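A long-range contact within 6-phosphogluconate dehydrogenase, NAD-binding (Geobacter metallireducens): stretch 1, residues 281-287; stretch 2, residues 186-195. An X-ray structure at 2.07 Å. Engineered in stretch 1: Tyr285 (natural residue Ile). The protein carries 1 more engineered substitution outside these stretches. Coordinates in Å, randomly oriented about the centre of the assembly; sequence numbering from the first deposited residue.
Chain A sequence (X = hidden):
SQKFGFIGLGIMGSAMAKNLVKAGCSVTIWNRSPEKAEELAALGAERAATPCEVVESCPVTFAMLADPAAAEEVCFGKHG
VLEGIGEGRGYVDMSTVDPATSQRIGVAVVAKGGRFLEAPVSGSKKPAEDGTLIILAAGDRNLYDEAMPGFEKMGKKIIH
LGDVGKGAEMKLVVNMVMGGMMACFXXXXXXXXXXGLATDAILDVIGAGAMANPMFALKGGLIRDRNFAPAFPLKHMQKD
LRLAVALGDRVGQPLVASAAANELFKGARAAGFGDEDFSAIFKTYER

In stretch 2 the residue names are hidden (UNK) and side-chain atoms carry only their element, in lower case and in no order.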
ATOM      1  N   ILE A 281       7.066  -3.890 -15.860  1.00 20.98           N
ATOM      2  CA  ILE A 281       6.008  -3.578 -14.904  1.00 22.16           C
ATOM      3  C   ILE A 281       5.103  -2.476 -15.473  1.00 27.49           C
ATOM      4  O   ILE A 281       3.914  -2.400 -15.149  1.00 22.62           O
ATOM      5  CB  ILE A 281       6.567  -3.188 -13.499  1.00 20.18           C
ATOM      6  CG1 ILE A 281       5.435  -3.123 -12.475  1.00 23.46           C
ATOM      7  CG2 ILE A 281       7.374  -1.903 -13.572  1.00 18.49           C
ATOM      8  CD1 ILE A 281       5.838  -2.639 -11.075  1.00 17.23           C
ATOM      9  N   PHE A 282       5.653  -1.629 -16.339  1.00 25.66           N
ATOM     10  CA  PHE A 282       4.847  -0.594 -16.993  1.00 25.21           C
ATOM     11  C   PHE A 282       3.587  -1.136 -17.669  1.00 29.97           C
ATOM     12  O   PHE A 282       2.561  -0.450 -17.729  1.00 26.44           O
ATOM     13  CB  PHE A 282       5.667   0.156 -18.043  1.00 24.16           C
ATOM     14  CG  PHE A 282       4.861   1.151 -18.840  1.00 28.17           C
ATOM     15  CD1 PHE A 282       4.596   2.423 -18.330  1.00 29.68           C
ATOM     16  CD2 PHE A 282       4.374   0.825 -20.099  1.00 33.51           C
ATOM     17  CE1 PHE A 282       3.855   3.355 -19.066  1.00 28.29           C
ATOM     18  CE2 PHE A 282       3.634   1.752 -20.842  1.00 29.80           C
ATOM     19  CZ  PHE A 282       3.374   3.017 -20.324  1.00 28.10           C
ATOM     20  N   LYS A 283       3.671  -2.352 -18.198  1.00 28.23           N
ATOM     21  CA  LYS A 283       2.568  -2.922 -18.974  1.00 29.28           C
ATOM     22  C   LYS A 283       1.366  -3.319 -18.124  1.00 31.66           C
ATOM     23  O   LYS A 283       0.259  -3.463 -18.638  1.00 34.03           O
ATOM     24  CB  LYS A 283       3.049  -4.101 -19.838  1.00 23.34           C
ATOM     25  CG  LYS A 283       3.875  -3.656 -21.029  1.00 22.02           C
ATOM     26  CD  LYS A 283       4.122  -4.801 -22.012  1.00 30.70           C
ATOM     27  CE  LYS A 283       5.149  -5.798 -21.489  1.00 27.50           C
ATOM     28  NZ  LYS A 283       5.179  -7.025 -22.339  1.00 29.42           N
ATOM     29  N   THR A 284       1.582  -3.488 -16.822  1.00 25.70           N
ATOM     30  CA  THR A 284       0.475  -3.740 -15.912  1.00 31.82           C
ATOM     31  C   THR A 284      -0.289  -2.446 -15.617  1.00 40.06           C
ATOM     32  O   THR A 284      -1.401  -2.488 -15.092  1.00 42.10           O
ATOM     33  CB  THR A 284       0.974  -4.316 -14.574  1.00 33.62           C
ATOM     34  OG1 THR A 284       1.720  -3.310 -13.873  1.00 36.84           O
ATOM     35  CG2 THR A 284       1.863  -5.522 -14.805  1.00 32.32           C
ATOM     36  N   TYR A 285       0.308  -1.298 -15.936  1.00 40.58           N
ATOM     37  CA  TYR A 285      -0.314  -0.006 -15.614  1.00 42.69           C
ATOM     38  C   TYR A 285      -1.204   0.520 -16.734  1.00 53.86           C
ATOM     39  O   TYR A 285      -1.878   1.540 -16.574  1.00 49.13           O
ATOM     40  CB  TYR A 285       0.736   1.052 -15.269  1.00 38.89           C
ATOM     41  CG  TYR A 285       1.357   0.907 -13.898  1.00 40.71           C
ATOM     42  CD1 TYR A 285       0.564   0.784 -12.762  1.00 49.56           C
ATOM     43  CD2 TYR A 285       2.735   0.911 -13.738  1.00 38.85           C
ATOM     44  CE1 TYR A 285       1.133   0.655 -11.501  1.00 50.58           C
ATOM     45  CE2 TYR A 285       3.315   0.787 -12.491  1.00 42.10           C
ATOM     46  CZ  TYR A 285       2.512   0.657 -11.373  1.00 55.75           C
ATOM     47  OH  TYR A 285       3.097   0.538 -10.124  1.00 59.32           O
ATOM     48  N   GLU A 286      -1.211  -0.174 -17.865  1.00 64.70           N
ATOM     49  CA  GLU A 286      -1.986   0.290 -19.006  1.00 76.39           C
ATOM     50  C   GLU A 286      -2.657  -0.839 -19.803  1.00 86.74           C
ATOM     51  O   GLU A 286      -2.392  -1.015 -20.997  1.00 93.24           O
ATOM     52  CB  GLU A 286      -1.102   1.142 -19.912  1.00 75.29           C
ATOM     53  CG  GLU A 286       0.161   0.444 -20.346  1.00 74.42           C
ATOM     54  CD  GLU A 286       0.497   0.736 -21.790  1.00 81.22           C
ATOM     55  OE1 GLU A 286       0.910  -0.206 -22.504  1.00 83.52           O
ATOM     56  OE2 GLU A 286       0.332   1.903 -22.212  1.00 79.71           O
ATOM     57  N   ARG A 287      -3.415  -1.716 -19.070  1.00 87.81           N
ATOM     58  CA  ARG A 287      -4.174  -2.855 -19.600  1.00 89.76           C
ATOM     59  C   ARG A 287      -3.275  -3.879 -20.288  1.00 90.06           C
ATOM     60  O   ARG A 287      -2.424  -4.502 -19.649  1.00 88.93           O
ATOM     61  CB  ARG A 287      -5.245  -2.367 -20.577  1.00 20.00           C
ATOM     62  CG  ARG A 287      -6.285  -1.451 -19.951  1.00 20.00           C
ATOM     63  CD  ARG A 287      -7.134  -2.119 -18.880  1.00 20.00           C
ATOM     64  NE  ARG A 287      -7.896  -3.246 -19.408  1.00 20.00           N
ATOM     65  CZ  ARG A 287      -9.048  -3.131 -20.052  1.00 20.00           C
ATOM     66  NH1 ARG A 287      -9.579  -1.932 -20.258  1.00 20.00           N
ATOM     67  NH2 ARG A 287      -9.673  -4.213 -20.499  1.00 20.00           N
ATOM     68  N   UNK A 186       6.988   4.391 -13.582  1.00 20.37           N
ATOM     69  CA  UNK A 186       5.996   3.833 -14.487  1.00 24.93           C
ATOM     70  C   UNK A 186       4.584   4.345 -14.197  1.00 31.40           C
ATOM     71  O   UNK A 186       3.841   4.648 -15.119  1.00 30.65           O
ATOM     72  s   UNK A 186       7.576   1.637 -15.177  1.00 29.97           S
ATOM     73  c   UNK A 186       6.045   2.304 -14.463  1.00 25.03           C
ATOM     74  N   UNK A 187       4.218   4.447 -12.921  1.00 27.83           N
ATOM     75  CA  UNK A 187       2.944   5.041 -12.566  1.00 30.45           C
ATOM     76  C   UNK A 187       2.849   6.452 -13.143  1.00 28.37           C
ATOM     77  O   UNK A 187       1.798   6.857 -13.603  1.00 23.42           O
ATOM     78  c   UNK A 187       2.231   3.728 -10.515  1.00 30.47           C
ATOM     79  o   UNK A 187       1.639   2.645  -8.487  1.00 36.81           O
ATOM     80  c   UNK A 187       1.900   3.746  -9.033  1.00 35.97           C
ATOM     81  o   UNK A 187       1.892   4.839  -8.413  1.00 26.54           O
ATOM     82  c   UNK A 187       2.730   5.048 -11.043  1.00 30.43           C
ATOM     83  N   UNK A 188       3.953   7.196 -13.123  1.00 27.33           N
ATOM     84  CA  UNK A 188       3.961   8.548 -13.657  1.00 25.13           C
ATOM     85  C   UNK A 188       3.812   8.630 -15.173  1.00 25.60           C
ATOM     86  O   UNK A 188       3.052   9.442 -15.702  1.00 27.56           O
ATOM     87  N   UNK A 189       4.535   7.785 -15.886  1.00 22.84           N
ATOM     88  CA  UNK A 189       4.378   7.733 -17.336  1.00 24.39           C
ATOM     89  C   UNK A 189       2.979   7.292 -17.744  1.00 25.98           C
ATOM     90  O   UNK A 189       2.433   7.769 -18.741  1.00 28.69           O
ATOM     91  c   UNK A 189       6.831   7.233 -17.843  1.00 30.77           C
ATOM     92  c   UNK A 189       7.029   8.461 -18.748  1.00 29.94           C
ATOM     93  c   UNK A 189       5.384   6.771 -17.935  1.00 24.25           C
ATOM     94  c   UNK A 189       7.768   6.087 -18.224  1.00 29.30           C
ATOM     95  N   UNK A 190       2.398   6.373 -16.982  1.00 24.27           N
ATOM     96  CA  UNK A 190       1.097   5.833 -17.356  1.00 25.25           C
ATOM     97  C   UNK A 190       0.026   6.863 -17.047  1.00 27.75           C
ATOM     98  O   UNK A 190      -0.908   7.052 -17.824  1.00 32.15           O
ATOM     99  c   UNK A 190       0.818   4.511 -16.644  1.00 23.60           C
ATOM    100  N   UNK A 191       0.168   7.534 -15.910  1.00 23.42           N
ATOM    101  CA  UNK A 191      -0.752   8.611 -15.549  1.00 26.20           C
ATOM    102  C   UNK A 191      -0.691   9.724 -16.600  1.00 28.02           C
ATOM    103  O   UNK A 191      -1.716  10.198 -17.077  1.00 28.28           O
ATOM    104  c   UNK A 191      -0.392   9.183 -14.171  1.00 23.22           C
ATOM    105  c   UNK A 191      -0.641  10.886 -12.331  1.00 22.06           C
ATOM    106  c   UNK A 191      -2.711  10.007 -13.454  1.00 21.10           C
ATOM    107  c   UNK A 191      -1.226  10.368 -13.646  1.00 24.80           C
ATOM    108  N   UNK A 192       0.524  10.147 -16.945  1.00 31.05           N
ATOM    109  CA  UNK A 192       0.711  11.185 -17.945  1.00 30.20           C
ATOM    110  C   UNK A 192       0.064  10.832 -19.276  1.00 35.36           C
ATOM    111  O   UNK A 192      -0.640  11.652 -19.879  1.00 34.61           O
ATOM    112  N   UNK A 193       0.297   9.608 -19.740  1.00 31.11           N
ATOM    113  CA  UNK A 193      -0.341   9.144 -20.965  1.00 29.08           C
ATOM    114  C   UNK A 193      -1.861   9.270 -20.897  1.00 32.38           C
ATOM    115  O   UNK A 193      -2.497   9.686 -21.861  1.00 36.15           O
ATOM    116  c   UNK A 193       1.781   6.158 -22.353  1.00 74.90           C
ATOM    117  o   UNK A 193       2.979   5.846 -22.554  1.00 76.77           O
ATOM    118  o   UNK A 193       0.817   5.415 -22.663  1.00 77.64           O
ATOM    119  c   UNK A 193       1.492   7.512 -21.706  1.00 62.30           C
ATOM    120  c   UNK A 193       0.039   7.689 -21.283  1.00 34.84           C
ATOM    121  N   UNK A 194      -2.451   8.888 -19.771  1.00 37.52           N
ATOM    122  CA  UNK A 194      -3.908   8.918 -19.662  1.00 36.96           C
ATOM    123  C   UNK A 194      -4.441  10.343 -19.533  1.00 40.04           C
ATOM    124  O   UNK A 194      -5.610  10.597 -19.825  1.00 40.51           O
ATOM    125  c   UNK A 194      -4.460   6.551 -18.865  1.00 42.30           C
ATOM    126  n   UNK A 194      -3.586   3.808 -18.052  1.00 46.46           N
ATOM    127  c   UNK A 194      -5.193   5.753 -17.809  1.00 48.86           C
ATOM    128  c   UNK A 194      -4.412   8.033 -18.519  1.00 40.07           C
ATOM    129  c   UNK A 194      -5.029   4.246 -18.031  1.00 53.21           C
ATOM    130  N   UNK A 195      -3.583  11.266 -19.111  1.00 35.95           N
ATOM    131  CA  UNK A 195      -3.951  12.680 -19.037  1.00 37.43           C
ATOM    132  C   UNK A 195      -3.753  13.392 -20.380  1.00 40.14           C
ATOM    133  O   UNK A 195      -3.996  14.592 -20.506  1.00 42.28           O
ATOM    134  c   UNK A 195      -3.149  13.373 -17.954  1.00 34.49           C
TER

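Position 186 carries one carbon and one sulfur, the sulfur bonded directly to CB. The sulfur lies 3.7 Å from CB of Phe282 and 3.9 Å from CG2 of Ile281, while CB of 186 sits 3.7 Å from CD2 of Tyr285, at the edge of that ring. A single sulfur ending the chain identifies Cys186; its chi1 is m.

Position 187 has three carbons in a row, the third bearing two oxygens, hence a carboxylate one methylene longer than aspartate. Its CA-to-CB bond points sideways, yet its end comes nearer: the second side-chain carbon lies over one face of the Tyr285 ring, and one carboxylate oxygen is 3.0 Å from Tyr285 OH, a distance that alone does not settle the bonding. This is Glu187.

Position 188 has no side-chain atoms and makes no contact with stretch 1; it is Gly188.

Position 189 shows four carbons forked at the second, and its CB approaches CE1 of Phe282 at 3.9 Å. The fork is the leucine pattern, since isoleucine would branch at the first: Leu189.

Position 190 ends at a single carbon. This CB is 3.7 Å from Tyr285 CB and 4.1 Å from Phe282 CE1, so the short side chain packs against both aromatic residues. It is Ala190.

Position 191 repeats the four-carbon fork, with its CA-to-CB bond sideways and no contact across, and is Leu191. Position 192, again without side-chain atoms, has no contact across either; an ideal CB there would be crowded by Gly188 O at 3.3 Å. It is Gly192.

Position 193 has three carbons and two terminal oxygens. One oxygen is 3.6 Å from Phe282 CZ, and the other is 3.6 Å from OE2 of Glu286, a pairing of like charges once the residue is named Glu193. Glu286 is poorly ordered, so that separation deserves caution.

Position 194 bears four carbons in an unbranched row ending in nitrogen. That nitrogen donates a weak hydrogen bond of 3.2 Å to the backbone O of Tyr285, and the chain defines Lys194. Position 195, with one carbon, lies beyond reach of stretch 1 and is Ala195.

The contact, burying 466 Å² over both sides, rests on one side of a helix. The helix, held by i to i+4 bonds such as Ala190 N to Cys186 O at 2.9 Å, has the CA-to-CB bonds of Cys186, Leu189, Ala190 and Glu193 pointing toward stretch 1, at the three- and four-residue spacing of one helical side. Phe282 and the engineered Tyr285, an isoleucine in the natural sequence, contribute the largest covered areas on stretch 1 and pack along this surface. The apolar centre is Cys186 and Ala190; farther along the helix, the lysine amine reaches a backbone carbonyl.

Stretch 2 186-195: CEGLALGEKA
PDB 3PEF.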